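Local coordinates for protein glutathione S-transferase (Natrialba magadii ATCC 43099, PDB 6GZF) that probably transfers or removes glutathione as a Xi-class glutathione transferase, like the glutathionyl-hydroquinone reductases, at residues V60-P65 / T287-H292; D251-T256 / E295-T300. All coordinates share one frame; numbering follows the deposited sequence.

Contact 1: residues V60-P65 / T287-H292; sequences VSYACP and TVEMDH
Tyr62 reaches across to Glu289 and His292 and makes the largest contribution to this contact. The first part is a CH-pi interaction: Glu289 CG sits 3.5 Å from the centroid of the Tyr62 ring, only 13° off the ring normal. The first torsion of Glu289, with CG beside the backbone N (chi1 -71°), brings this methylene over the ring, and the bend at chi2 turns the carboxylate. The two side chains run alongside one another.

The second part is aromatic. An edge of Tyr62, led by CD2, is directed at the face of the His292 imidazole, with centroids 5.2 Å apart and planes at 74°, a T-shaped pair. At the base of the two rings Tyr62 CB meets His292 CB at 3.6 Å, while Ala63 CB rests against the backbone O of His292.

Polar links are indirect. A single water accepts from Tyr62 N at 2.8 Å and lies 2.7 Å from His292 ND1, bridging the loop to the first turn of helix 290-299. Within the loop, Ala63 N donates to Ser61 OG over 3.2 Å, closing an ST turn just ahead of Cys64, the predicted nucleophile. The loop between strand 56-60 and helix 65-77 is where a thioredoxin-fold domain carries its active-site cysteine, and here the helical C-terminal domain packs against it.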
ATOM      1  N   VAL A  60     -16.454 -13.280  18.145  1.00 24.91           N
ATOM      2  CA  VAL A  60     -15.829 -12.203  17.386  1.00 20.46           C
ATOM      3  C   VAL A  60     -14.372 -12.474  17.041  1.00 26.83           C
ATOM      4  O   VAL A  60     -13.707 -13.302  17.664  1.00 23.12           O
ATOM      5  CB  VAL A  60     -15.876 -10.858  18.148  1.00 19.92           C
ATOM      6  CG1 VAL A  60     -17.309 -10.395  18.361  1.00 17.69           C
ATOM      7  CG2 VAL A  60     -15.130 -10.970  19.471  1.00 13.93           C
ATOM      8  N   SER A  61     -13.896 -11.760  16.029  1.00 20.70           N
ATOM      9  CA  SER A  61     -12.471 -11.597  15.789  1.00 15.54           C
ATOM     10  C   SER A  61     -12.144 -10.133  16.040  1.00 21.28           C
ATOM     11  O   SER A  61     -12.936  -9.255  15.702  1.00 23.83           O
ATOM     12  CB  SER A  61     -12.094 -12.006  14.365  1.00 16.93           C
ATOM     13  OG  SER A  61     -10.765 -11.621  14.055  1.00 17.47           O
ATOM     14  N   TYR A  62     -10.991  -9.863  16.644  1.00 17.49           N
ATOM     15  CA  TYR A  62     -10.593  -8.485  16.905  1.00 15.26           C
ATOM     16  C   TYR A  62     -10.218  -7.767  15.612  1.00 20.21           C
ATOM     17  O   TYR A  62     -10.157  -6.539  15.571  1.00 20.33           O
ATOM     18  CB  TYR A  62      -9.422  -8.433  17.888  1.00 21.43           C
ATOM     19  CG  TYR A  62      -9.827  -8.515  19.342  1.00 24.85           C
ATOM     20  CD1 TYR A  62     -10.638  -7.543  19.913  1.00 26.48           C
ATOM     21  CD2 TYR A  62      -9.381  -9.552  20.150  1.00 27.29           C
ATOM     22  CE1 TYR A  62     -11.006  -7.610  21.243  1.00 27.14           C
ATOM     23  CE2 TYR A  62      -9.743  -9.627  21.482  1.00 30.48           C
ATOM     24  CZ  TYR A  62     -10.554  -8.654  22.023  1.00 30.35           C
ATOM     25  OH  TYR A  62     -10.917  -8.724  23.350  1.00 33.83           O
ATOM     26  N   ALA A  63      -9.977  -8.540  14.558  1.00 18.27           N
ATOM     27  CA  ALA A  63      -9.520  -7.988  13.289  1.00 21.16           C
ATOM     28  C   ALA A  63     -10.679  -7.552  12.398  1.00 17.54           C
ATOM     29  O   ALA A  63     -10.539  -6.638  11.584  1.00 18.77           O
ATOM     30  CB  ALA A  63      -8.661  -9.004  12.565  1.00 16.25           C
ATOM     31  N   CYS A  64     -11.821  -8.211  12.548  1.00 23.90           N
ATOM     32  CA  CYS A  64     -12.985  -7.917  11.719  1.00 20.68           C
ATOM     33  C   CYS A  64     -13.708  -6.658  12.197  1.00 19.10           C
ATOM     34  O   CYS A  64     -14.113  -6.574  13.355  1.00 20.87           O
ATOM     35  CB  CYS A  64     -13.947  -9.106  11.714  1.00 18.79           C
ATOM     36  SG  CYS A  64     -15.233  -9.025  10.452  1.00 34.76           S
ATOM     37  N   PRO A  65     -13.876  -5.676  11.297  1.00 18.30           N
ATOM     38  CA  PRO A  65     -14.528  -4.404  11.627  1.00 21.50           C
ATOM     39  C   PRO A  65     -16.032  -4.563  11.816  1.00 25.90           C
ATOM     40  O   PRO A  65     -16.673  -3.712  12.433  1.00 23.01           O
ATOM     41  CB  PRO A  65     -14.220  -3.532  10.410  1.00 20.40           C
ATOM     42  CG  PRO A  65     -14.123  -4.501   9.288  1.00 21.60           C
ATOM     43  CD  PRO A  65     -13.489  -5.740   9.877  1.00 23.42           C
ATOM     44  N   THR A 287     -11.069  -2.264  23.064  1.00 29.28           N
ATOM     45  CA  THR A 287     -11.715  -3.107  22.065  1.00 28.42           C
ATOM     46  C   THR A 287     -10.935  -3.082  20.757  1.00 26.13           C
ATOM     47  O   THR A 287     -11.321  -3.720  19.777  1.00 22.79           O
ATOM     48  CB  THR A 287     -13.163  -2.664  21.797  1.00 22.31           C
ATOM     49  OG1 THR A 287     -13.165  -1.540  20.907  1.00 23.22           O
ATOM     50  CG2 THR A 287     -13.853  -2.288  23.095  1.00 23.94           C
ATOM     51  N   VAL A 288      -9.834  -2.338  20.749  1.00 26.98           N
ATOM     52  CA  VAL A 288      -8.991  -2.228  19.565  1.00 22.81           C
ATOM     53  C   VAL A 288      -7.713  -3.044  19.726  1.00 23.99           C
ATOM     54  O   VAL A 288      -6.825  -2.681  20.498  1.00 29.00           O
ATOM     55  CB  VAL A 288      -8.621  -0.764  19.269  1.00 18.63           C
ATOM     56  CG1 VAL A 288      -8.010  -0.645  17.883  1.00 14.73           C
ATOM     57  CG2 VAL A 288      -9.849   0.125  19.382  1.00 17.21           C
ATOM     58  N   GLU A 289      -7.630  -4.153  18.998  1.00 21.17           N
ATOM     59  CA  GLU A 289      -6.440  -4.994  19.011  1.00 22.97           C
ATOM     60  C   GLU A 289      -5.734  -4.933  17.662  1.00 22.44           C
ATOM     61  O   GLU A 289      -5.980  -5.762  16.784  1.00 18.72           O
ATOM     62  CB  GLU A 289      -6.805  -6.438  19.355  1.00 25.04           C
ATOM     63  CG  GLU A 289      -7.221  -6.645  20.801  1.00 33.01           C
ATOM     64  CD  GLU A 289      -6.053  -6.553  21.761  1.00 41.86           C
ATOM     65  OE1 GLU A 289      -4.908  -6.803  21.329  1.00 41.88           O
ATOM     66  OE2 GLU A 289      -6.278  -6.233  22.946  1.00 41.12           O
ATOM     67  N   MET A 290      -4.856  -3.947  17.508  1.00 25.38           N
ATOM     68  CA  MET A 290      -4.168  -3.709  16.243  1.00 24.17           C
ATOM     69  C   MET A 290      -3.304  -4.895  15.830  1.00 24.58           C
ATOM     70  O   MET A 290      -3.159  -5.183  14.641  1.00 27.38           O
ATOM     71  CB  MET A 290      -3.310  -2.446  16.335  1.00 19.89           C
ATOM     72  CG  MET A 290      -2.858  -1.910  14.988  1.00 24.30           C
ATOM     73  SD  MET A 290      -4.251  -1.375  13.976  1.00 22.32           S
ATOM     74  CE  MET A 290      -4.742   0.115  14.839  1.00 17.22           C
ATOM     75  N   ASP A 291      -2.734  -5.581  16.817  1.00 22.08           N
ATOM     76  CA  ASP A 291      -1.910  -6.756  16.558  1.00 25.47           C
ATOM     77  C   ASP A 291      -2.722  -7.833  15.844  1.00 28.80           C
ATOM     78  O   ASP A 291      -2.216  -8.519  14.956  1.00 24.25           O
ATOM     79  CB  ASP A 291      -1.330  -7.304  17.862  1.00 35.72           C
ATOM     80  CG  ASP A 291      -0.263  -8.356  17.627  1.00 39.23           C
ATOM     81  OD1 ASP A 291       0.537  -8.192  16.682  1.00 35.33           O
ATOM     82  OD2 ASP A 291      -0.224  -9.347  18.388  1.00 51.79           O
ATOM     83  N   HIS A 292      -3.985  -7.971  16.238  1.00 25.42           N
ATOM     84  CA  HIS A 292      -4.902  -8.890  15.574  1.00 21.52           C
ATOM     85  C   HIS A 292      -5.239  -8.403  14.169  1.00 23.93           C
ATOM     86  O   HIS A 292      -5.329  -9.194  13.230  1.00 17.70           O
ATOM     87  CB  HIS A 292      -6.189  -9.053  16.389  1.00 17.47           C
ATOM     88  CG  HIS A 292      -6.044  -9.944  17.583  1.00 30.94           C
ATOM     89  ND1 HIS A 292      -6.690 -11.157  17.688  1.00 29.68           N
ATOM     90  CD2 HIS A 292      -5.331  -9.799  18.725  1.00 29.02           C
ATOM     91  CE1 HIS A 292      -6.380 -11.721  18.842  1.00 26.60           C
ATOM     92  NE2 HIS A 292      -5.557 -10.918  19.490  1.00 22.60           N
TER
HETATM   93  O   HOH W   1      -9.190 -11.980  16.978  1.00 24.03           O

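Contact 2: residues D251-T256 / E295-T300; sequences DNVYHT and EHYYTT
Tyr297 and Tyr298, neighbours on helix 290-299, meet the 251-256 segment with two differently directed rings. Tyr297 comes first: its CG beside the backbone N (chi1 -74°) sends the ring toward Val253, whose CG1 touches Tyr297 CG at 3.5 Å, the valine lying roughly perpendicular to the tyrosine. Further out, Tyr254 turns an edge to the Tyr297 face in an offset edge-to-face pair, centroids 6.0 Å apart and planes at 83°. The two hydroxyls both hydrogen-bond to the hydroxyl of Tyr196, the predicted proton donor or acceptor.

Tyr298 follows. Its OH donates to the backbone O of Asn252 at 2.7 Å, with that oxygen in the plane of the ring at its edge; the donor is tilted 26° from the carbonyl plane. Val253 CG2 lies 4.1 Å from Tyr298 CE2, these two side chains running antiparallel alongside each other. Thr256 CB approaches the same hydroxyl, 3.9 Å from Tyr298 OH.

The contact thus joins the end of helix 290-299 to helix 250-254, with Pro65 of helix 65-77 against both Tyr254 and Tyr297, and the second subunit packing on Thr256 and Tyr298.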
ATOM      1  N   ASP A 251      -5.469   3.419   7.941  1.00 22.95           N
ATOM      2  CA  ASP A 251      -4.086   3.838   7.722  1.00 25.09           C
ATOM      3  C   ASP A 251      -3.062   2.736   7.985  1.00 23.55           C
ATOM      4  O   ASP A 251      -1.919   2.832   7.540  1.00 23.17           O
ATOM      5  CB  ASP A 251      -3.767   5.056   8.591  1.00 28.64           C
ATOM      6  CG  ASP A 251      -4.481   6.307   8.119  1.00 25.84           C
ATOM      7  OD1 ASP A 251      -5.387   6.184   7.267  1.00 26.23           O
ATOM      8  OD2 ASP A 251      -4.136   7.410   8.592  1.00 24.90           O
ATOM      9  N   ASN A 252      -3.466   1.692   8.701  1.00 28.17           N
ATOM     10  CA  ASN A 252      -2.568   0.576   8.978  1.00 29.06           C
ATOM     11  C   ASN A 252      -2.761  -0.580   8.002  1.00 29.34           C
ATOM     12  O   ASN A 252      -1.855  -1.389   7.801  1.00 34.20           O
ATOM     13  CB  ASN A 252      -2.758   0.074  10.412  1.00 26.53           C
ATOM     14  CG  ASN A 252      -1.850   0.780  11.404  1.00 31.69           C
ATOM     15  OD1 ASN A 252      -2.234   1.777  12.015  1.00 26.22           O
ATOM     16  ND2 ASN A 252      -0.638   0.262  11.569  1.00 35.61           N
ATOM     17  N   VAL A 253      -3.942  -0.656   7.398  1.00 23.70           N
ATOM     18  CA  VAL A 253      -4.278  -1.782   6.532  1.00 25.68           C
ATOM     19  C   VAL A 253      -4.841  -1.359   5.175  1.00 23.25           C
ATOM     20  O   VAL A 253      -4.219  -1.596   4.139  1.00 19.16           O
ATOM     21  CB  VAL A 253      -5.298  -2.718   7.211  1.00 17.44           C
ATOM     22  CG1 VAL A 253      -5.773  -3.780   6.236  1.00 21.60           C
ATOM     23  CG2 VAL A 253      -4.695  -3.357   8.451  1.00 23.04           C
ATOM     24  N   TYR A 254      -6.017  -0.737   5.190  1.00 16.29           N
ATOM     25  CA  TYR A 254      -6.756  -0.423   3.968  1.00 21.63           C
ATOM     26  C   TYR A 254      -5.951   0.413   2.976  1.00 23.87           C
ATOM     27  O   TYR A 254      -6.012   0.188   1.767  1.00 18.61           O
ATOM     28  CB  TYR A 254      -8.053   0.310   4.319  1.00 22.88           C
ATOM     29  CG  TYR A 254      -9.044  -0.522   5.102  1.00 20.41           C
ATOM     30  CD1 TYR A 254      -9.047  -1.909   5.008  1.00 18.35           C
ATOM     31  CD2 TYR A 254      -9.972   0.080   5.941  1.00 16.80           C
ATOM     32  CE1 TYR A 254      -9.952  -2.671   5.724  1.00 18.02           C
ATOM     33  CE2 TYR A 254     -10.879  -0.674   6.660  1.00 20.05           C
ATOM     34  CZ  TYR A 254     -10.865  -2.048   6.548  1.00 19.99           C
ATOM     35  OH  TYR A 254     -11.766  -2.802   7.263  1.00 19.43           O
ATOM     36  N   HIS A 255      -5.195   1.370   3.502  1.00 20.43           N
ATOM     37  CA  HIS A 255      -4.418   2.296   2.685  1.00 19.80           C
ATOM     38  C   HIS A 255      -3.351   1.584   1.854  1.00 25.19           C
ATOM     39  O   HIS A 255      -3.156   1.899   0.679  1.00 20.25           O
ATOM     40  CB  HIS A 255      -3.770   3.351   3.584  1.00 23.28           C
ATOM     41  CG  HIS A 255      -3.089   4.454   2.836  1.00 21.62           C
ATOM     42  ND1 HIS A 255      -1.901   4.275   2.162  1.00 21.82           N
ATOM     43  CD2 HIS A 255      -3.426   5.754   2.665  1.00 22.24           C
ATOM     44  CE1 HIS A 255      -1.535   5.415   1.606  1.00 26.04           C
ATOM     45  NE2 HIS A 255      -2.445   6.330   1.895  1.00 27.71           N
ATOM     46  N   THR A 256      -2.668   0.624   2.466  1.00 21.12           N
ATOM     47  CA  THR A 256      -1.559  -0.062   1.813  1.00 18.76           C
ATOM     48  C   THR A 256      -1.951  -1.435   1.279  1.00 23.20           C
ATOM     49  O   THR A 256      -1.785  -1.720   0.092  1.00 31.12           O
ATOM     50  CB  THR A 256      -0.369  -0.232   2.773  1.00 19.02           C
ATOM     51  OG1 THR A 256       0.140   1.056   3.136  1.00 21.16           O
ATOM     52  CG2 THR A 256       0.736  -1.041   2.113  1.00 17.87           C
ATOM     53  N   GLU A 295      -2.116  -8.639  11.696  1.00 23.11           N
ATOM     54  CA  GLU A 295      -1.752 -10.031  11.459  1.00 23.84           C
ATOM     55  C   GLU A 295      -2.734 -10.705  10.508  1.00 20.41           C
ATOM     56  O   GLU A 295      -2.338 -11.484   9.640  1.00 20.10           O
ATOM     57  CB  GLU A 295      -1.690 -10.811  12.775  1.00 18.53           C
ATOM     58  CG  GLU A 295      -1.228 -12.254  12.605  1.00 16.56           C
ATOM     59  CD  GLU A 295      -1.304 -13.059  13.886  1.00 26.01           C
ATOM     60  OE1 GLU A 295      -1.463 -12.449  14.964  1.00 32.50           O
ATOM     61  OE2 GLU A 295      -1.202 -14.302  13.811  1.00 25.07           O
ATOM     62  N   HIS A 296      -4.015 -10.404  10.678  1.00 23.36           N
ATOM     63  CA  HIS A 296      -5.048 -11.002   9.842  1.00 20.29           C
ATOM     64  C   HIS A 296      -4.930 -10.554   8.391  1.00 20.14           C
ATOM     65  O   HIS A 296      -4.732 -11.367   7.497  1.00 22.50           O
ATOM     66  CB  HIS A 296      -6.438 -10.660  10.380  1.00 16.03           C
ATOM     67  CG  HIS A 296      -7.559 -11.123   9.501  1.00 19.85           C
ATOM     68  ND1 HIS A 296      -8.019 -12.422   9.498  1.00 19.29           N
ATOM     69  CD2 HIS A 296      -8.316 -10.454   8.598  1.00 17.93           C
ATOM     70  CE1 HIS A 296      -9.007 -12.535   8.631  1.00 22.24           C
ATOM     71  NE2 HIS A 296      -9.208 -11.356   8.069  1.00 26.89           N
ATOM     72  N   TYR A 297      -5.039  -9.253   8.158  1.00 19.88           N
ATOM     73  CA  TYR A 297      -5.123  -8.743   6.796  1.00 23.92           C
ATOM     74  C   TYR A 297      -3.856  -8.970   5.974  1.00 18.86           C
ATOM     75  O   TYR A 297      -3.927  -9.110   4.755  1.00 19.65           O
ATOM     76  CB  TYR A 297      -5.468  -7.257   6.821  1.00 22.49           C
ATOM     77  CG  TYR A 297      -6.912  -6.995   7.171  1.00 23.26           C
ATOM     78  CD1 TYR A 297      -7.339  -7.013   8.492  1.00 24.43           C
ATOM     79  CD2 TYR A 297      -7.853  -6.745   6.182  1.00 23.59           C
ATOM     80  CE1 TYR A 297      -8.660  -6.783   8.817  1.00 20.78           C
ATOM     81  CE2 TYR A 297      -9.175  -6.513   6.497  1.00 14.79           C
ATOM     82  CZ  TYR A 297      -9.574  -6.533   7.816  1.00 20.35           C
ATOM     83  OH  TYR A 297     -10.891  -6.303   8.137  1.00 19.33           O
ATOM     84  N   TYR A 298      -2.703  -9.022   6.631  1.00 24.80           N
ATOM     85  CA  TYR A 298      -1.442  -9.141   5.904  1.00 21.18           C
ATOM     86  C   TYR A 298      -0.971 -10.584   5.700  1.00 22.60           C
ATOM     87  O   TYR A 298      -0.124 -10.835   4.845  1.00 27.61           O
ATOM     88  CB  TYR A 298      -0.344  -8.339   6.610  1.00 15.90           C
ATOM     89  CG  TYR A 298      -0.433  -6.844   6.375  1.00 19.57           C
ATOM     90  CD1 TYR A 298      -0.041  -6.288   5.164  1.00 24.45           C
ATOM     91  CD2 TYR A 298      -0.902  -5.989   7.365  1.00 18.71           C
ATOM     92  CE1 TYR A 298      -0.121  -4.926   4.941  1.00 19.07           C
ATOM     93  CE2 TYR A 298      -0.985  -4.625   7.152  1.00 21.08           C
ATOM     94  CZ  TYR A 298      -0.592  -4.099   5.939  1.00 21.46           C
ATOM     95  OH  TYR A 298      -0.672  -2.743   5.721  1.00 20.36           O
ATOM     96  N   THR A 299      -1.513 -11.528   6.465  1.00 17.68           N
ATOM     97  CA  THR A 299      -1.061 -12.919   6.365  1.00 20.30           C
ATOM     98  C   THR A 299      -2.165 -13.920   6.008  1.00 23.16           C
ATOM     99  O   THR A 299      -1.885 -15.100   5.804  1.00 25.80           O
ATOM    100  CB  THR A 299      -0.404 -13.393   7.680  1.00 20.60           C
ATOM    101  OG1 THR A 299      -1.413 -13.629   8.669  1.00 19.33           O
ATOM    102  CG2 THR A 299       0.588 -12.362   8.196  1.00 16.19           C
ATOM    103  N   THR A 300      -3.409 -13.456   5.928  1.00 24.56           N
ATOM    104  CA  THR A 300      -4.537 -14.348   5.657  1.00 24.08           C
ATOM    105  C   THR A 300      -4.974 -14.219   4.192  1.00 25.13           C
ATOM    106  O   THR A 300      -5.688 -15.073   3.664  1.00 31.12           O
ATOM    107  CB  THR A 300      -5.712 -14.057   6.652  1.00 27.73           C
ATOM    108  OG1 THR A 300      -5.503 -14.800   7.860  1.00 32.13           O
ATOM    109  CG2 THR A 300      -7.082 -14.416   6.091  1.00 32.60           C
TER

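In the fold
Helix 290-299 ties the contacts together: contact 1 uses its start and contact 2 its last turn, and their centres lie 12 Å apart. They touch where the cysteine loop meets the tyrosines. Ala63 CB packs on His296 CB at 3.5 Å, and Pro65 CG lies 3.5 Å from Tyr254 OH. The side chains of Tyr297 and Cys64 come within about 5 Å, consistent with the predicted role of Tyr297 in lowering the cysteine's pKa; Tyr254 carries the same prediction. The ring of Trp97, predicted to bind glutathione, meets that of His296 nearly parallel. With Cys64 in 60-65, and Tyr254 and Tyr297 bonded to Tyr196, both contacts border the probable active site between the two domains.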